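Cysteine desulfurase (Elizabethkingia anophelis NUHP1, PDB 5VPR) probably removes sulfur from L-cysteine, leaving L-alanine and passing the sulfur to a carrier, with pyridoxal 5'-phosphate as cofactor. Local coordinates at residues A[60-65]-A[71-76]; A[84-89]-A[295-300]; A[344-349]-A[408-413]. All coordinates share one frame; numbering follows the deposited sequence.

Interaction 1: residues A[60-65]-A[71-76]; sequences NVHRGI and VATEMM
Val61 and Thr73 bring the two backbones together, their CA atoms 4.7 Å apart, where the irregular chain of 60-65 passes the early turns of helix 67-87. The chain doubles back quickly here, since five residues separate the segments. One hydrogen bond crosses: the backbone N of His62 donates to Thr73 OG1 at 2.8 Å, nearly straight at 169°. That oxygen lies beside the helix backbone N (chi1 -57°) and is also bonded to the carbonyl of Ser69, one turn back, so the hydroxyl is held by the helix and the loop together. The same torsion sets Thr73 CG2 anti to N and lays it over the centre of the His62 imidazole, a CH-pi contact 4.0 Å from methyl to ring centroid. At the ring's edge, near its plane, Met76 CE comes to 4.1 Å from His62 NE2; the imidazole also meets Phe278 edge-to-face and has a weak bond from NE2 to Glu77, and it is poorly ordered. Val61 is buried, as is Ala72 opposite it. Val61 CG1 rests on the helix backbone and meets Ala72 CB at 3.8 Å, while Ile287 of helix 287-303 also touches this valine. Just before it, Asn60 OD1 accepts a hydrogen bond from the backbone N of Val61 at 2.9 Å. The whole is a loop folded back on the helix that follows it, a threonine hydroxyl of that helix receiving a loop amide, within the aminotransferase class-V fold.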
loop_
_atom_site.group_PDB
_atom_site.type_symbol
_atom_site.label_atom_id
_atom_site.label_comp_id
_atom_site.label_asym_id
_atom_site.label_seq_id
_atom_site.Cartn_x
_atom_site.Cartn_y
_atom_site.Cartn_z
ATOM N N ASN A 60 -3.690 -22.685 -18.593
ATOM C CA ASN A 60 -2.729 -21.618 -18.837
ATOM C C ASN A 60 -3.307 -20.630 -19.836
ATOM O O ASN A 60 -4.272 -20.926 -20.543
ATOM C CB ASN A 60 -1.370 -22.133 -19.315
ATOM C CG ASN A 60 -0.192 -21.331 -18.694
ATOM O OD1 ASN A 60 -0.318 -20.124 -18.403
ATOM N ND2 ASN A 60 0.937 -22.005 -18.471
ATOM N N VAL A 61 -2.736 -19.427 -19.858
ATOM C CA VAL A 61 -3.381 -18.295 -20.517
ATOM C C VAL A 61 -2.583 -17.842 -21.736
ATOM O O VAL A 61 -1.403 -18.161 -21.904
ATOM C CB VAL A 61 -3.610 -17.119 -19.548
ATOM C CG1 VAL A 61 -4.598 -17.517 -18.456
ATOM C CG2 VAL A 61 -2.297 -16.672 -18.930
ATOM N N HIS A 62 -3.278 -17.111 -22.614
ATOM C CA HIS A 62 -2.749 -16.463 -23.814
ATOM C C HIS A 62 -2.327 -17.438 -24.915
ATOM O O HIS A 62 -2.807 -17.332 -26.050
ATOM C CB HIS A 62 -1.598 -15.523 -23.436
ATOM C CG HIS A 62 -2.054 -14.263 -22.763
ATOM N ND1 HIS A 62 -2.681 -13.241 -23.446
ATOM C CD2 HIS A 62 -1.992 -13.867 -21.469
ATOM C CE1 HIS A 62 -2.976 -12.267 -22.602
ATOM N NE2 HIS A 62 -2.568 -12.621 -21.397
ATOM N N ARG A 63 -1.450 -18.395 -24.603
ATOM C CA ARG A 63 -0.885 -19.251 -25.642
ATOM C C ARG A 63 -1.854 -20.317 -26.154
ATOM O O ARG A 63 -1.681 -20.791 -27.281
ATOM C CB ARG A 63 0.389 -19.927 -25.123
ATOM N N GLY A 64 -2.877 -20.698 -25.363
ATOM C CA GLY A 64 -3.659 -21.885 -25.652
ATOM C C GLY A 64 -4.886 -21.653 -26.528
ATOM O O GLY A 64 -5.400 -20.539 -26.649
ATOM N N ILE A 65 -5.359 -22.750 -27.122
ATOM C CA ILE A 65 -6.475 -22.710 -28.059
ATOM C C ILE A 65 -7.738 -23.394 -27.528
ATOM O O ILE A 65 -8.827 -23.139 -28.064
ATOM C CB ILE A 65 -6.081 -23.317 -29.423
ATOM N N VAL A 71 -11.161 -19.142 -21.651
ATOM C CA VAL A 71 -11.901 -18.531 -20.552
ATOM C C VAL A 71 -10.940 -17.976 -19.498
ATOM O O VAL A 71 -11.107 -16.848 -19.017
ATOM C CB VAL A 71 -12.879 -19.553 -19.954
ATOM C CG1 VAL A 71 -13.589 -18.962 -18.739
ATOM C CG2 VAL A 71 -13.885 -19.994 -21.022
ATOM N N ALA A 72 -9.919 -18.754 -19.127
ATOM C CA ALA A 72 -8.951 -18.260 -18.148
ATOM C C ALA A 72 -8.306 -16.962 -18.625
ATOM O O ALA A 72 -8.162 -16.010 -17.848
ATOM C CB ALA A 72 -7.878 -19.322 -17.884
ATOM N N THR A 73 -7.931 -16.906 -19.908
ATOM C CA THR A 73 -7.284 -15.719 -20.462
ATOM C C THR A 73 -8.207 -14.510 -20.381
ATOM O O THR A 73 -7.796 -13.417 -19.972
ATOM C CB THR A 73 -6.877 -15.977 -21.917
ATOM O OG1 THR A 73 -6.010 -17.117 -21.982
ATOM C CG2 THR A 73 -6.157 -14.767 -22.502
ATOM N N GLU A 74 -9.467 -14.697 -20.777
ATOM C CA GLU A 74 -10.439 -13.609 -20.765
ATOM C C GLU A 74 -10.683 -13.095 -19.347
ATOM O O GLU A 74 -10.806 -11.882 -19.124
ATOM C CB GLU A 74 -11.736 -14.101 -21.402
ATOM C CG GLU A 74 -12.817 -13.063 -21.567
ATOM C CD GLU A 74 -13.992 -13.603 -22.369
ATOM O OE1 GLU A 74 -13.917 -14.772 -22.821
ATOM O OE2 GLU A 74 -14.983 -12.861 -22.544
ATOM N N MET A 75 -10.776 -14.004 -18.378
ATOM C CA MET A 75 -11.006 -13.589 -16.998
ATOM C C MET A 75 -9.841 -12.761 -16.470
ATOM O O MET A 75 -10.048 -11.774 -15.755
ATOM C CB MET A 75 -11.232 -14.813 -16.104
ATOM C CG MET A 75 -12.547 -15.550 -16.371
ATOM S SD MET A 75 -12.659 -17.101 -15.453
ATOM C CE MET A 75 -12.524 -16.551 -13.743
ATOM N N MET A 76 -8.607 -13.148 -16.802
ATOM C CA MET A 76 -7.464 -12.363 -16.339
ATOM C C MET A 76 -7.447 -10.996 -17.002
ATOM O O MET A 76 -7.124 -9.992 -16.349
ATOM C CB MET A 76 -6.144 -13.104 -16.599
ATOM C CG MET A 76 -5.024 -12.658 -15.646
ATOM S SD MET A 76 -3.445 -13.486 -15.922
ATOM C CE MET A 76 -2.807 -12.489 -17.280
#

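Interaction 2: residues A[84-89]-A[295-300]; sequences QRFINA and TAVDFM
Phe86 and Val297 mark the closest backbone approach, 6.9 Å between their CA atoms, where the last turn of helix 67-87 packs against helix 287-303. The contact is buried and wholly apolar. With CG anti to the backbone N (chi1 -176°), the Phe86 side chain reaches across to the other helix, and both methyls of Val297 receive it. CG2 sits over one ring face, offset toward the rim, 4.1 Å from the centroid and 20° off the normal, a CH-pi contact. CG1 instead lies against the near end of the side chain, 3.6 Å from Phe86 CD1. Met300, one turn further along, meets the far end: its SD stands 3.8 Å from Phe86 CZ in an oblique Met-aromatic contact, and the bend at chi3 (62°) brings CE into the ring plane at the edge, 4.0 Å from the same CZ. Arg305 adds a cation-pi contact to this phenylalanine and also hydrogen-bonds the Phe86 backbone carbonyl. A salt bridge from Asp298 to Lys82 joins the two helices at a second point. Beyond Phe86 the first helix closes: Ala89 N returns to Gln84 O at 2.9 Å, Asn88 N bonds Arg85 O weakly, and Gln84 NE2 reaches Ala89 O. Asn88, with positive phi and two residues after Phe86, is the C-prime residue of this Schellman motif.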
loop_
_atom_site.group_PDB
_atom_site.type_symbol
_atom_site.label_atom_id
_atom_site.label_comp_id
_atom_site.label_asym_id
_atom_site.label_seq_id
_atom_site.Cartn_x
_atom_site.Cartn_y
_atom_site.Cartn_z
ATOM N N GLN A 84 -7.418 -1.226 -14.239
ATOM C CA GLN A 84 -7.283 -0.026 -15.068
ATOM C C GLN A 84 -8.293 1.049 -14.672
ATOM O O GLN A 84 -7.925 2.199 -14.405
ATOM C CB GLN A 84 -7.454 -0.384 -16.552
ATOM C CG GLN A 84 -7.258 0.825 -17.480
ATOM C CD GLN A 84 -8.014 0.729 -18.788
ATOM O OE1 GLN A 84 -8.509 -0.336 -19.170
ATOM N NE2 GLN A 84 -8.118 1.856 -19.485
ATOM N N ARG A 85 -9.578 0.683 -14.626
ATOM C CA ARG A 85 -10.609 1.643 -14.233
ATOM C C ARG A 85 -10.440 2.092 -12.785
ATOM O O ARG A 85 -10.714 3.252 -12.456
ATOM C CB ARG A 85 -11.998 1.035 -14.451
ATOM C CG ARG A 85 -12.395 0.917 -15.925
ATOM C CD ARG A 85 -13.851 0.485 -16.097
ATOM N NE ARG A 85 -14.047 -0.889 -15.657
ATOM C CZ ARG A 85 -13.858 -1.955 -16.431
ATOM N NH1 ARG A 85 -13.479 -1.800 -17.696
ATOM N NH2 ARG A 85 -14.053 -3.176 -15.940
ATOM N N PHE A 86 -9.967 1.193 -11.924
ATOM C CA PHE A 86 -9.775 1.493 -10.509
ATOM C C PHE A 86 -8.772 2.627 -10.297
ATOM O O PHE A 86 -8.992 3.502 -9.451
ATOM C CB PHE A 86 -9.330 0.210 -9.794
ATOM C CG PHE A 86 -9.187 0.340 -8.306
ATOM C CD1 PHE A 86 -10.302 0.495 -7.497
ATOM C CD2 PHE A 86 -7.935 0.261 -7.709
ATOM C CE1 PHE A 86 -10.171 0.578 -6.108
ATOM C CE2 PHE A 86 -7.793 0.351 -6.319
ATOM C CZ PHE A 86 -8.909 0.511 -5.524
ATOM N N ILE A 87 -7.675 2.647 -11.060
ATOM C CA ILE A 87 -6.676 3.710 -10.944
ATOM C C ILE A 87 -6.811 4.756 -12.054
ATOM O O ILE A 87 -5.984 5.672 -12.141
ATOM C CB ILE A 87 -5.245 3.144 -10.912
ATOM C CG1 ILE A 87 -4.875 2.525 -12.271
ATOM C CG2 ILE A 87 -5.080 2.145 -9.745
ATOM C CD1 ILE A 87 -3.426 1.984 -12.324
ATOM N N ASN A 88 -7.855 4.655 -12.883
ATOM C CA ASN A 88 -8.079 5.541 -14.025
ATOM C C ASN A 88 -6.862 5.616 -14.947
ATOM O O ASN A 88 -6.495 6.685 -15.438
ATOM C CB ASN A 88 -8.506 6.951 -13.593
ATOM C CG ASN A 88 -9.207 7.701 -14.721
ATOM O OD1 ASN A 88 -9.869 7.076 -15.551
ATOM N ND2 ASN A 88 -9.045 9.032 -14.776
ATOM N N ALA A 89 -6.236 4.467 -15.197
ATOM C CA ALA A 89 -5.267 4.381 -16.281
ATOM C C ALA A 89 -5.978 4.543 -17.623
ATOM O O ALA A 89 -7.096 4.056 -17.821
ATOM C CB ALA A 89 -4.511 3.040 -16.238
ATOM N N THR A 295 -11.243 -8.941 -8.148
ATOM C CA THR A 295 -12.370 -9.104 -7.236
ATOM C C THR A 295 -12.216 -8.217 -6.005
ATOM O O THR A 295 -13.208 -7.712 -5.477
ATOM C CB THR A 295 -12.497 -10.573 -6.827
ATOM O OG1 THR A 295 -12.460 -11.384 -8.004
ATOM C CG2 THR A 295 -13.811 -10.824 -6.086
ATOM N N ALA A 296 -10.981 -8.005 -5.551
ATOM C CA ALA A 296 -10.747 -7.061 -4.464
ATOM C C ALA A 296 -11.073 -5.630 -4.888
ATOM O O ALA A 296 -11.588 -4.841 -4.083
ATOM C CB ALA A 296 -9.297 -7.183 -3.995
ATOM N N VAL A 297 -10.799 -5.283 -6.148
ATOM C CA VAL A 297 -11.257 -4.006 -6.687
ATOM C C VAL A 297 -12.780 -3.939 -6.659
ATOM O O VAL A 297 -13.370 -2.930 -6.249
ATOM C CB VAL A 297 -10.704 -3.800 -8.110
ATOM C CG1 VAL A 297 -11.438 -2.651 -8.817
ATOM C CG2 VAL A 297 -9.214 -3.524 -8.056
ATOM N N ASP A 298 -13.440 -5.021 -7.091
ATOM C CA ASP A 298 -14.901 -5.083 -7.049
ATOM C C ASP A 298 -15.425 -4.839 -5.637
ATOM O O ASP A 298 -16.422 -4.129 -5.444
ATOM C CB ASP A 298 -15.382 -6.447 -7.559
ATOM C CG ASP A 298 -15.227 -6.616 -9.069
ATOM O OD1 ASP A 298 -14.962 -5.620 -9.777
ATOM O OD2 ASP A 298 -15.372 -7.763 -9.546
ATOM N N PHE A 299 -14.767 -5.425 -4.636
ATOM C CA PHE A 299 -15.208 -5.258 -3.251
ATOM C C PHE A 299 -15.140 -3.798 -2.831
ATOM O O PHE A 299 -16.088 -3.253 -2.247
ATOM C CB PHE A 299 -14.351 -6.109 -2.311
ATOM C CG PHE A 299 -14.522 -5.744 -0.867
ATOM C CD1 PHE A 299 -15.683 -6.096 -0.188
ATOM C CD2 PHE A 299 -13.547 -5.025 -0.197
ATOM C CE1 PHE A 299 -15.869 -5.750 1.153
ATOM C CE2 PHE A 299 -13.723 -4.673 1.141
ATOM C CZ PHE A 299 -14.891 -5.036 1.815
ATOM N N MET A 300 -14.015 -3.151 -3.119
ATOM C CA MET A 300 -13.872 -1.745 -2.779
ATOM C C MET A 300 -14.888 -0.892 -3.532
ATOM O O MET A 300 -15.510 -0.003 -2.937
ATOM C CB MET A 300 -12.439 -1.290 -3.058
ATOM C CG MET A 300 -11.428 -1.954 -2.135
ATOM S SD MET A 300 -9.763 -1.279 -2.226
ATOM C CE MET A 300 -10.000 0.427 -1.689
#

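Interaction 3: residues A[344-349]-A[408-413]; sequences FNLSGI and KAQKML
Leu346 and Ile349 pack on Gln410 and Leu413 where the connection from strand 341-345 to helix 352-361 lies against the C-terminal helix, 396-413, of an alpha/beta layer: the strand belongs to a small antiparallel sheet, and the C-terminal helix covers it. The nearest CA pairs, Leu346 with Gln410 and Ile349 with Leu413, both lie 7.4 Å apart, which leaves the backbones to be bridged by side chains; no hydrogen bond crosses. Apolar contacts come first, and in both pairs the side chains meet at about a right angle. Leu346 CD1 lies 3.6 Å from Gln410 CB. In Ile349 the CG1 branch lies beside the backbone N (chi1 -58°), and chi2 of -44° turns its terminal methyl to the helix: CD1 stands 3.7 Å from Leu413 CB, with CG2 4.0 Å from Leu413 CD1. Leu329 and Val406 also touch Leu346, placing it within the sheet-helix layer. Val355 of helix 352-361 touches Ile349, while Ile358 of the same helix touches Leu413, so three elements meet here. The remaining contact is of methyl with amide oxygen. One methyl of Leu346 meets the base of the glutamine, and the other, CD2, lies 3.9 Å from Gln410 OE1.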
loop_
_atom_site.group_PDB
_atom_site.type_symbol
_atom_site.label_atom_id
_atom_site.label_comp_id
_atom_site.label_asym_id
_atom_site.label_seq_id
_atom_site.Cartn_x
_atom_site.Cartn_y
_atom_site.Cartn_z
ATOM N N PHE A 344 2.094 5.320 18.425
ATOM C CA PHE A 344 2.199 5.908 19.752
ATOM C C PHE A 344 3.219 5.148 20.587
ATOM O O PHE A 344 3.636 4.033 20.250
ATOM C CB PHE A 344 0.839 5.954 20.466
ATOM C CG PHE A 344 0.197 4.601 20.678
ATOM C CD1 PHE A 344 0.357 3.918 21.874
ATOM C CD2 PHE A 344 -0.587 4.023 19.680
ATOM C CE1 PHE A 344 -0.239 2.670 22.075
ATOM C CE2 PHE A 344 -1.181 2.786 19.871
ATOM C CZ PHE A 344 -1.009 2.110 21.078
ATOM N N ASN A 345 3.628 5.788 21.678
ATOM C CA ASN A 345 4.496 5.188 22.677
ATOM C C ASN A 345 3.995 5.619 24.043
ATOM O O ASN A 345 3.452 6.716 24.191
ATOM C CB ASN A 345 5.959 5.613 22.488
ATOM N N LEU A 346 4.152 4.740 25.031
ATOM C CA LEU A 346 3.858 5.078 26.414
ATOM C C LEU A 346 5.096 5.668 27.076
ATOM O O LEU A 346 6.229 5.315 26.734
ATOM C CB LEU A 346 3.383 3.852 27.193
ATOM C CG LEU A 346 1.983 3.356 26.835
ATOM C CD1 LEU A 346 1.648 2.095 27.614
ATOM C CD2 LEU A 346 0.953 4.448 27.093
ATOM N N SER A 347 4.865 6.556 28.049
ATOM C CA SER A 347 5.933 7.419 28.551
ATOM C C SER A 347 7.048 6.617 29.217
ATOM O O SER A 347 8.228 6.784 28.886
ATOM C CB SER A 347 5.361 8.451 29.525
ATOM O OG SER A 347 5.078 7.859 30.779
ATOM N N GLY A 348 6.701 5.755 30.167
ATOM C CA GLY A 348 7.688 5.018 30.928
ATOM C C GLY A 348 7.945 3.591 30.491
ATOM O O GLY A 348 8.571 2.837 31.246
ATOM N N ILE A 349 7.489 3.191 29.306
ATOM C CA ILE A 349 7.645 1.824 28.816
ATOM C C ILE A 349 8.554 1.861 27.595
ATOM O O ILE A 349 8.230 2.500 26.586
ATOM C CB ILE A 349 6.291 1.178 28.479
ATOM C CG1 ILE A 349 5.379 1.163 29.710
ATOM C CG2 ILE A 349 6.496 -0.231 27.936
ATOM C CD1 ILE A 349 6.074 0.740 30.989
ATOM N N LYS A 408 -4.560 -0.802 30.569
ATOM C CA LYS A 408 -4.266 -1.965 31.407
ATOM C C LYS A 408 -2.797 -2.354 31.300
ATOM O O LYS A 408 -2.161 -2.683 32.309
ATOM C CB LYS A 408 -5.176 -3.136 31.021
ATOM C CG LYS A 408 -4.842 -4.458 31.683
ATOM C CD LYS A 408 -5.885 -5.523 31.351
ATOM C CE LYS A 408 -5.493 -6.882 31.938
ATOM N NZ LYS A 408 -6.530 -7.949 31.778
ATOM N N ALA A 409 -2.236 -2.285 30.086
ATOM C CA ALA A 409 -0.832 -2.623 29.880
ATOM C C ALA A 409 0.086 -1.735 30.710
ATOM O O ALA A 409 1.017 -2.218 31.364
ATOM C CB ALA A 409 -0.484 -2.507 28.396
ATOM N N GLN A 410 -0.167 -0.427 30.703
ATOM C CA GLN A 410 0.747 0.490 31.377
ATOM C C GLN A 410 0.763 0.262 32.886
ATOM O O GLN A 410 1.832 0.298 33.510
ATOM C CB GLN A 410 0.389 1.934 31.010
ATOM C CG GLN A 410 -0.181 2.802 32.111
ATOM C CD GLN A 410 -0.316 4.245 31.665
ATOM O OE1 GLN A 410 0.574 4.793 31.004
ATOM N NE2 GLN A 410 -1.439 4.864 32.007
ATOM N N LYS A 411 -0.394 -0.004 33.497
ATOM C CA LYS A 411 -0.362 -0.303 34.926
ATOM C C LYS A 411 0.162 -1.707 35.192
ATOM O O LYS A 411 0.804 -1.934 36.220
ATOM C CB LYS A 411 -1.738 -0.104 35.569
ATOM C CG LYS A 411 -2.907 -0.482 34.702
ATOM C CD LYS A 411 -4.137 0.335 35.076
ATOM C CE LYS A 411 -5.009 -0.414 36.049
ATOM N NZ LYS A 411 -6.342 0.231 36.153
ATOM N N MET A 412 -0.066 -2.654 34.276
ATOM C CA MET A 412 0.570 -3.960 34.416
ATOM C C MET A 412 2.086 -3.834 34.400
ATOM O O MET A 412 2.786 -4.545 35.132
ATOM C CB MET A 412 0.107 -4.904 33.308
ATOM C CG MET A 412 -1.208 -5.593 33.596
ATOM S SD MET A 412 -1.763 -6.573 32.206
ATOM C CE MET A 412 -0.515 -7.856 32.133
ATOM N N LEU A 413 2.612 -2.925 33.579
ATOM C CA LEU A 413 4.052 -2.773 33.420
ATOM C C LEU A 413 4.676 -1.801 34.414
ATOM O O LEU A 413 5.905 -1.770 34.533
ATOM C CB LEU A 413 4.368 -2.339 31.989
ATOM C CG LEU A 413 4.016 -3.469 31.023
ATOM C CD1 LEU A 413 4.148 -3.042 29.565
ATOM C CD2 LEU A 413 4.879 -4.688 31.310
#

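Overall arrangement
Interactions 1 and 2 belong to one construction. Helix 67-87 serves both: its early turns hold the loop before it, and its last turn packs on helix 287-303, whose first residue, Ile287, also touches Val61 in interaction 1. Their centres lie about 21 Å apart, with nearest atoms about 8 Å apart. Interaction 3 stands on the other side of the chain's centre, its centre about 41 Å from that of interaction 2 and about 55 Å from that of interaction 1, in the layer built on strand 341-345. The cofactor is covalently bound at Lys233; Tyr235, two residues further on, touches Met300 of interaction 2, linking that helix pair to the chain just after the cofactor lysine.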